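Local coordinates for protein acetaldehyde dehydrogenase (Acetylating) (Geobacillus thermoglucosidasius, PDB 5J78) that catalyses the reversible, NAD-dependent conversion of acetaldehyde and coenzyme A into acetyl-CoA, as an acetylating member of the aldehyde dehydrogenase family, at residues Ile116-Asp119 / Val124-Ile127; Thr351-Glu356 / Ala369-Lys374. One frame throughout, in Å; residues are numbered along the deposited sequence.

Contact 1. Residues Ile116-Asp119 / Val124-Ile127; sequences IRRD and VWEI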
ATOM      1  N   ILE A 116     -43.340   2.229   1.564  1.00 22.73           N
ATOM      2  CA  ILE A 116     -43.584   1.036   2.358  1.00 25.35           C
ATOM      3  C   ILE A 116     -44.268   1.406   3.667  1.00 27.44           C
ATOM      4  O   ILE A 116     -44.710   0.533   4.399  1.00 30.12           O
ATOM      5  CB  ILE A 116     -42.279   0.244   2.637  1.00 17.15           C
ATOM      6  CG1 ILE A 116     -41.226   1.098   3.352  1.00 28.68           C
ATOM      7  CG2 ILE A 116     -41.743  -0.319   1.346  1.00 25.26           C
ATOM      8  CD1 ILE A 116     -39.927   0.304   3.744  1.00 26.62           C
ATOM      9  N   ARG A 117     -44.397   2.703   3.933  1.00 34.84           N
ATOM     10  CA  ARG A 117     -44.972   3.165   5.189  1.00 27.88           C
ATOM     11  C   ARG A 117     -45.339   4.636   5.120  1.00 29.66           C
ATOM     12  O   ARG A 117     -44.570   5.439   4.597  1.00 26.34           O
ATOM     13  CB  ARG A 117     -43.984   2.932   6.330  1.00 32.24           C
ATOM     14  CG  ARG A 117     -44.560   3.186   7.708  1.00 49.18           C
ATOM     15  CD  ARG A 117     -43.553   2.876   8.809  1.00 45.33           C
ATOM     16  NE  ARG A 117     -43.986   3.456  10.080  1.00 71.13           N
ATOM     17  CZ  ARG A 117     -43.647   4.667  10.519  1.00 68.72           C
ATOM     18  NH1 ARG A 117     -42.839   5.450   9.804  1.00 68.13           N
ATOM     19  NH2 ARG A 117     -44.113   5.097  11.689  1.00 57.95           N
ATOM     20  N   ARG A 118     -46.534   4.978   5.595  0.60 30.40           N
ATOM     21  CA  ARG A 118     -46.942   6.374   5.736  0.60 31.79           C
ATOM     22  C   ARG A 118     -47.259   6.626   7.201  0.60 41.37           C
ATOM     23  O   ARG A 118     -48.145   5.981   7.772  0.60 37.97           O
ATOM     24  CB  ARG A 118     -48.153   6.712   4.857  0.60 31.57           C
ATOM     25  CG  ARG A 118     -47.839   6.773   3.377  0.60 34.26           C
ATOM     26  CD  ARG A 118     -48.942   7.469   2.588  0.60 28.09           C
ATOM     27  NE  ARG A 118     -49.027   6.936   1.227  0.60 28.70           N
ATOM     28  CZ  ARG A 118     -49.001   7.655   0.109  0.60 37.51           C
ATOM     29  NH1 ARG A 118     -48.903   8.980   0.139  0.60 37.73           N
ATOM     30  NH2 ARG A 118     -49.083   7.030  -1.057  0.60 36.75           N
ATOM     31  N   ASP A 119     -46.506   7.545   7.804  1.00 31.04           N
ATOM     32  CA  ASP A 119     -46.683   7.912   9.212  1.00 23.73           C
ATOM     33  C   ASP A 119     -47.405   9.242   9.288  1.00 33.01           C
ATOM     34  O   ASP A 119     -46.792  10.306   9.223  1.00 26.20           O
ATOM     35  CB  ASP A 119     -45.338   7.992   9.924  1.00 33.08           C
ATOM     36  CG  ASP A 119     -45.468   8.289  11.412  1.00 35.51           C
ATOM     37  OD1 ASP A 119     -46.565   8.656  11.883  1.00 36.55           O
ATOM     38  OD2 ASP A 119     -44.452   8.163  12.122  1.00 44.07           O
ATOM     39  N   VAL A 124     -44.475  11.734   7.560  1.00 19.10           N
ATOM     40  CA  VAL A 124     -43.283  11.138   6.974  1.00 14.74           C
ATOM     41  C   VAL A 124     -43.689   9.903   6.177  1.00 21.24           C
ATOM     42  O   VAL A 124     -44.372   9.026   6.721  1.00 19.91           O
ATOM     43  CB  VAL A 124     -42.246  10.689   8.049  1.00 23.90           C
ATOM     44  CG1 VAL A 124     -41.061   9.919   7.395  1.00 23.68           C
ATOM     45  CG2 VAL A 124     -41.746  11.857   8.852  1.00 23.21           C
ATOM     46  N   TRP A 125     -43.288   9.843   4.907  1.00 16.08           N
ATOM     47  CA  TRP A 125     -43.404   8.618   4.104  1.00 19.68           C
ATOM     48  C   TRP A 125     -42.031   7.948   4.051  1.00 25.07           C
ATOM     49  O   TRP A 125     -41.009   8.627   3.875  1.00 22.90           O
ATOM     50  CB  TRP A 125     -43.857   8.893   2.662  1.00 24.02           C
ATOM     51  CG  TRP A 125     -45.032   9.757   2.499  1.00 36.32           C
ATOM     52  CD1 TRP A 125     -46.018   9.995   3.412  1.00 31.61           C
ATOM     53  CD2 TRP A 125     -45.363  10.525   1.335  1.00 27.61           C
ATOM     54  NE1 TRP A 125     -46.940  10.860   2.888  1.00 30.90           N
ATOM     55  CE2 TRP A 125     -46.565  11.202   1.615  1.00 34.07           C
ATOM     56  CE3 TRP A 125     -44.759  10.703   0.084  1.00 22.61           C
ATOM     57  CZ2 TRP A 125     -47.181  12.043   0.691  1.00 33.40           C
ATOM     58  CZ3 TRP A 125     -45.372  11.538  -0.840  1.00 26.26           C
ATOM     59  CH2 TRP A 125     -46.568  12.199  -0.531  1.00 34.34           C
ATOM     60  N   GLU A 126     -42.012   6.630   4.184  1.00 21.51           N
ATOM     61  CA  GLU A 126     -40.798   5.844   3.970  1.00 22.93           C
ATOM     62  C   GLU A 126     -40.822   5.180   2.609  1.00 20.85           C
ATOM     63  O   GLU A 126     -41.792   4.499   2.256  1.00 24.40           O
ATOM     64  CB  GLU A 126     -40.645   4.780   5.042  1.00 19.23           C
ATOM     65  CG  GLU A 126     -40.591   5.280   6.452  1.00 23.02           C
ATOM     66  CD  GLU A 126     -40.329   4.123   7.437  1.00 35.97           C
ATOM     67  OE1 GLU A 126     -40.378   2.952   7.002  1.00 36.69           O
ATOM     68  OE2 GLU A 126     -40.066   4.380   8.626  1.00 32.61           O
ATOM     69  N   ILE A 127     -39.756   5.398   1.843  1.00 21.26           N
ATOM     70  CA  ILE A 127     -39.603   4.803   0.525  1.00 19.33           C
ATOM     71  C   ILE A 127     -38.478   3.772   0.598  1.00 26.39           C
ATOM     72  O   ILE A 127     -37.397   4.073   1.112  1.00 19.54           O
ATOM     73  CB  ILE A 127     -39.260   5.842  -0.546  1.00 23.51           C
ATOM     74  CG1 ILE A 127     -40.324   6.938  -0.622  1.00 26.69           C
ATOM     75  CG2 ILE A 127     -39.108   5.187  -1.907  1.00 19.58           C
ATOM     76  CD1 ILE A 127     -39.826   8.157  -1.390  1.00 24.38           C
TER
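Arg-117 and Glu-126 form a hydrogen-bonded pair of an antiparallel beta hairpin made by strands 115-119 and 124-138. The contact lies on the outlying part of this hairpin, with about 32 Å between its centre and that of the chain. The close-packed part is the backbone ladder with the indole of Trp-125. Near the turn, Asp-119 N gives Val-124 O a bond of 2.8 Å, and Val-124 N answers to Asp-119 O. Further along, Glu-126 N donates to Arg-117 O at 2.9 Å, while Glu-126 O takes Ile-116 N at 2.8 Å. Ile-116 and Arg-117 thus both stand opposite Glu-126, which makes a classic beta bulge.

Trp-125 and Val-124 are buried. Phe-468 of strand 461-468 meets the indole edge-to-face and Glu-403 of the second subunit packs against it, consistent with the oligomerisation region of aldehyde dehydrogenases. A broad aromatic suits this place, since it offers surface to a neighbouring strand and another chain at once. Its NE1 is bonded to a glycerol that probably came from the crystallisation liquor. In one of two modelled conformers, and so only tentatively, Arg-118 makes a cation-pi contact over the ring face, its guanidinium inclined 63° to the indole.

The loose side is that of the arginine ends: Arg-117 and Arg-118 are solvent-exposed. Arg-117 is long enough to link two acids, Glu-126 across the ladder and Asp-119 two residues on in its own strand. Extended, with CG anti to the backbone N (chi1 -171°), it sends NH1 to Glu-126 OE2 at 3.2 Å, a weak, bent bond within a salt bridge. Its NH2 makes a second weak bridge, 3.1 Å to Asp-119 OD2, an oxygen that also receives Asn-122 ND2.

Contact 2. Residues Thr351-Glu356 / Ala369-Lys374; sequences TEVGKE and AFYIVK. Unlike the reference sequence in segment 369-374: Ile-372 (reference Thr).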
ATOM      1  N   THR A 351      -9.712 -29.088  30.539  1.00 28.95           N
ATOM      2  CA  THR A 351      -9.744 -28.100  31.618  1.00 39.70           C
ATOM      3  C   THR A 351      -9.174 -26.742  31.188  1.00 28.83           C
ATOM      4  O   THR A 351      -9.524 -25.724  31.775  1.00 31.37           O
ATOM      5  CB  THR A 351      -8.962 -28.594  32.858  1.00 38.51           C
ATOM      6  OG1 THR A 351      -7.574 -28.743  32.527  1.00 33.65           O
ATOM      7  CG2 THR A 351      -9.525 -29.926  33.348  1.00 45.35           C
ATOM      8  N   GLU A 352      -8.309 -26.738  30.174  1.00 27.82           N
ATOM      9  CA  GLU A 352      -7.657 -25.513  29.704  1.00 36.06           C
ATOM     10  C   GLU A 352      -8.291 -24.892  28.440  1.00 43.41           C
ATOM     11  O   GLU A 352      -8.911 -25.579  27.622  1.00 35.48           O
ATOM     12  CB  GLU A 352      -6.173 -25.788  29.433  1.00 39.77           C
ATOM     13  CG  GLU A 352      -5.358 -26.124  30.680  1.00 45.08           C
ATOM     14  CD  GLU A 352      -5.642 -25.192  31.846  1.00 56.18           C
ATOM     15  OE1 GLU A 352      -5.335 -23.980  31.741  1.00 71.35           O
ATOM     16  OE2 GLU A 352      -6.189 -25.674  32.864  1.00 52.23           O
ATOM     17  N   VAL A 353      -8.095 -23.582  28.291  1.00 41.44           N
ATOM     18  CA  VAL A 353      -8.613 -22.804  27.159  1.00 36.69           C
ATOM     19  C   VAL A 353      -7.506 -21.947  26.547  1.00 30.42           C
ATOM     20  O   VAL A 353      -6.788 -21.257  27.262  1.00 38.90           O
ATOM     21  CB  VAL A 353      -9.773 -21.892  27.606  1.00 30.20           C
ATOM     22  CG1 VAL A 353     -10.345 -21.061  26.420  1.00 36.88           C
ATOM     23  CG2 VAL A 353     -10.872 -22.722  28.276  1.00 37.74           C
ATOM     24  N   GLY A 354      -7.359 -21.985  25.227  1.00 27.92           N
ATOM     25  CA  GLY A 354      -6.344 -21.179  24.578  1.00 25.28           C
ATOM     26  C   GLY A 354      -6.021 -21.712  23.212  1.00 39.51           C
ATOM     27  O   GLY A 354      -6.279 -22.873  22.933  1.00 37.92           O
ATOM     28  N   LYS A 355      -5.442 -20.861  22.371  1.00 35.37           N
ATOM     29  CA  LYS A 355      -5.134 -21.210  20.986  1.00 40.41           C
ATOM     30  C   LYS A 355      -4.213 -22.424  20.933  1.00 41.61           C
ATOM     31  O   LYS A 355      -4.137 -23.112  19.919  1.00 56.99           O
ATOM     32  CB  LYS A 355      -4.466 -20.039  20.240  1.00 46.64           C
ATOM     33  CG  LYS A 355      -4.973 -18.637  20.561  1.00 52.07           C
ATOM     34  CD  LYS A 355      -6.176 -18.233  19.727  1.00 53.21           C
ATOM     35  CE  LYS A 355      -6.847 -17.003  20.343  1.00 55.30           C
ATOM     36  NZ  LYS A 355      -8.051 -16.547  19.591  1.00 72.42           N
ATOM     37  N   GLU A 356      -3.509 -22.679  22.034  1.00 42.93           N
ATOM     38  CA  GLU A 356      -2.506 -23.734  22.082  1.00 49.61           C
ATOM     39  C   GLU A 356      -3.075 -25.014  22.675  1.00 39.35           C
ATOM     40  O   GLU A 356      -2.360 -25.993  22.836  1.00 44.50           O
ATOM     41  CB  GLU A 356      -1.287 -23.270  22.888  1.00 46.45           C
ATOM     42  CG  GLU A 356      -1.470 -23.185  24.416  1.00 52.74           C
ATOM     43  CD  GLU A 356      -2.226 -21.939  24.890  1.00 72.30           C
ATOM     44  OE1 GLU A 356      -3.069 -21.396  24.138  1.00 58.44           O
ATOM     45  OE2 GLU A 356      -1.968 -21.500  26.033  1.00 78.73           O
ATOM     46  N   ALA A 369     -15.327 -30.400  22.968  1.00 30.87           N
ATOM     47  CA  ALA A 369     -14.654 -30.362  24.276  1.00 26.56           C
ATOM     48  C   ALA A 369     -15.683 -30.497  25.388  1.00 23.89           C
ATOM     49  O   ALA A 369     -16.834 -30.107  25.220  1.00 30.49           O
ATOM     50  CB  ALA A 369     -13.859 -29.081  24.450  1.00 20.12           C
ATOM     51  N   PHE A 370     -15.253 -31.038  26.529  1.00 29.07           N
ATOM     52  CA  PHE A 370     -16.138 -31.301  27.663  1.00 24.98           C
ATOM     53  C   PHE A 370     -15.543 -30.751  28.956  1.00 25.19           C
ATOM     54  O   PHE A 370     -14.542 -31.274  29.451  1.00 27.73           O
ATOM     55  CB  PHE A 370     -16.376 -32.811  27.798  1.00 25.24           C
ATOM     56  CG  PHE A 370     -17.460 -33.184  28.772  1.00 26.08           C
ATOM     57  CD1 PHE A 370     -17.186 -33.346  30.122  1.00 28.74           C
ATOM     58  CD2 PHE A 370     -18.748 -33.398  28.333  1.00 21.83           C
ATOM     59  CE1 PHE A 370     -18.184 -33.700  31.007  1.00 31.64           C
ATOM     60  CE2 PHE A 370     -19.752 -33.752  29.224  1.00 32.23           C
ATOM     61  CZ  PHE A 370     -19.469 -33.906  30.555  1.00 22.58           C
ATOM     62  N   TYR A 371     -16.162 -29.706  29.498  1.00 24.69           N
ATOM     63  CA  TYR A 371     -15.658 -29.043  30.702  1.00 23.37           C
ATOM     64  C   TYR A 371     -16.618 -29.266  31.847  1.00 27.48           C
ATOM     65  O   TYR A 371     -17.836 -29.103  31.701  1.00 29.50           O
ATOM     66  CB  TYR A 371     -15.472 -27.536  30.499  1.00 27.21           C
ATOM     67  CG  TYR A 371     -14.398 -27.128  29.518  1.00 23.43           C
ATOM     68  CD1 TYR A 371     -14.668 -27.052  28.157  1.00 21.45           C
ATOM     69  CD2 TYR A 371     -13.131 -26.777  29.955  1.00 27.83           C
ATOM     70  CE1 TYR A 371     -13.686 -26.659  27.251  1.00 21.02           C
ATOM     71  CE2 TYR A 371     -12.147 -26.382  29.064  1.00 23.57           C
ATOM     72  CZ  TYR A 371     -12.431 -26.326  27.711  1.00 25.21           C
ATOM     73  OH  TYR A 371     -11.452 -25.944  26.816  1.00 26.24           O
ATOM     74  N   ILE A 372     -16.042 -29.620  32.992  1.00 24.23           N
ATOM     75  CA  ILE A 372     -16.773 -29.760  34.252  1.00 40.40           C
ATOM     76  C   ILE A 372     -16.744 -28.447  35.019  1.00 27.09           C
ATOM     77  O   ILE A 372     -15.682 -27.845  35.170  1.00 26.74           O
ATOM     78  CB  ILE A 372     -16.158 -30.843  35.180  1.00 30.52           C
ATOM     79  CG1 ILE A 372     -15.496 -31.979  34.390  1.00 43.58           C
ATOM     80  CG2 ILE A 372     -17.219 -31.381  36.147  1.00 35.53           C
ATOM     81  CD1 ILE A 372     -16.440 -32.815  33.662  1.00 36.80           C
ATOM     82  N   VAL A 373     -17.890 -28.013  35.524  1.00 25.30           N
ATOM     83  CA  VAL A 373     -17.941 -26.764  36.277  1.00 32.38           C
ATOM     84  C   VAL A 373     -18.765 -26.985  37.520  1.00 33.99           C
ATOM     85  O   VAL A 373     -19.604 -27.884  37.552  1.00 31.30           O
ATOM     86  CB  VAL A 373     -18.534 -25.602  35.450  1.00 32.44           C
ATOM     87  CG1 VAL A 373     -17.778 -25.452  34.145  1.00 36.67           C
ATOM     88  CG2 VAL A 373     -20.030 -25.797  35.199  1.00 25.93           C
ATOM     89  N   LYS A 374     -18.533 -26.163  38.542  1.00 44.20           N
ATOM     90  CA  LYS A 374     -19.228 -26.326  39.820  1.00 36.95           C
ATOM     91  C   LYS A 374     -20.620 -25.709  39.765  1.00 47.46           C
ATOM     92  O   LYS A 374     -21.586 -26.281  40.286  1.00 48.49           O
ATOM     93  CB  LYS A 374     -18.408 -25.712  40.949  1.00 33.10           C
ATOM     94  CG  LYS A 374     -17.370 -26.648  41.573  1.00 54.63           C
ATOM     95  CD  LYS A 374     -15.948 -26.349  41.088  1.00 57.27           C
ATOM     96  CE  LYS A 374     -15.483 -24.946  41.498  1.00 62.10           C
ATOM     97  NZ  LYS A 374     -13.991 -24.820  41.554  1.00 70.66           N
TER
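Tyr-371 reaches from its strand to the loop 351-356 and touches it along one ring edge. From CB the chain turns with CG beside the backbone N and anti to the carbonyl carbon (chi1 -66°), which carries the ring away from the strand and past the loop backbone. CD2 is the first ring atom to meet the loop, 4.0 Å from Thr-351 CA. One atom further, CE2 comes within 3.7 Å of Thr-351 C, with the carbonyl oxygens of Thr-351 and Glu-352 both lying in the ring plane at this edge.

The strand, 367-373, is an inner strand of the parallel alpha/beta sheet of what is, by family resemblance, the catalytic domain. It runs between 345-349 and 276-282, and the loop belongs to the connection from 345-349 to 367-373. Leu-382 of helix 376-388 also packs against Tyr-371, which is buried.

CZ meets Glu-352 O at 3.6 Å and, obliquely, Val-353 CG2 at 4.0 Å. A branched valine suits this spot, because CG2 touches the tyrosine, coming to 3.6 Å from its OH, while the side chain also packs on Leu-386. A tyrosine suits its own place because the ring packs in the interior while the hydroxyl reaches a backbone carbonyl: OH donates to Glu-352 O at 2.7 Å. The hydroxyl oxygen sits above the plane of that carbonyl, 39° out of it.

Contacts 1 and 2 belong to different parts of one subunit, on opposite sides of the chain's centre; their own centres are 52 Å apart and their nearest atoms about 39 Å. Contact 1 lies on the outlying part of the hairpin and is touched by the second subunit, whereas no other chain of the assembly reaches the residues of contact 2. Cys-273, probably the catalytic cysteine of this family and found here oxidised to a sulfinic acid, comes just before strand 276-282. Neither contact includes that residue, but the strand of contact 2, 367-373, pairs directly with the one that follows it.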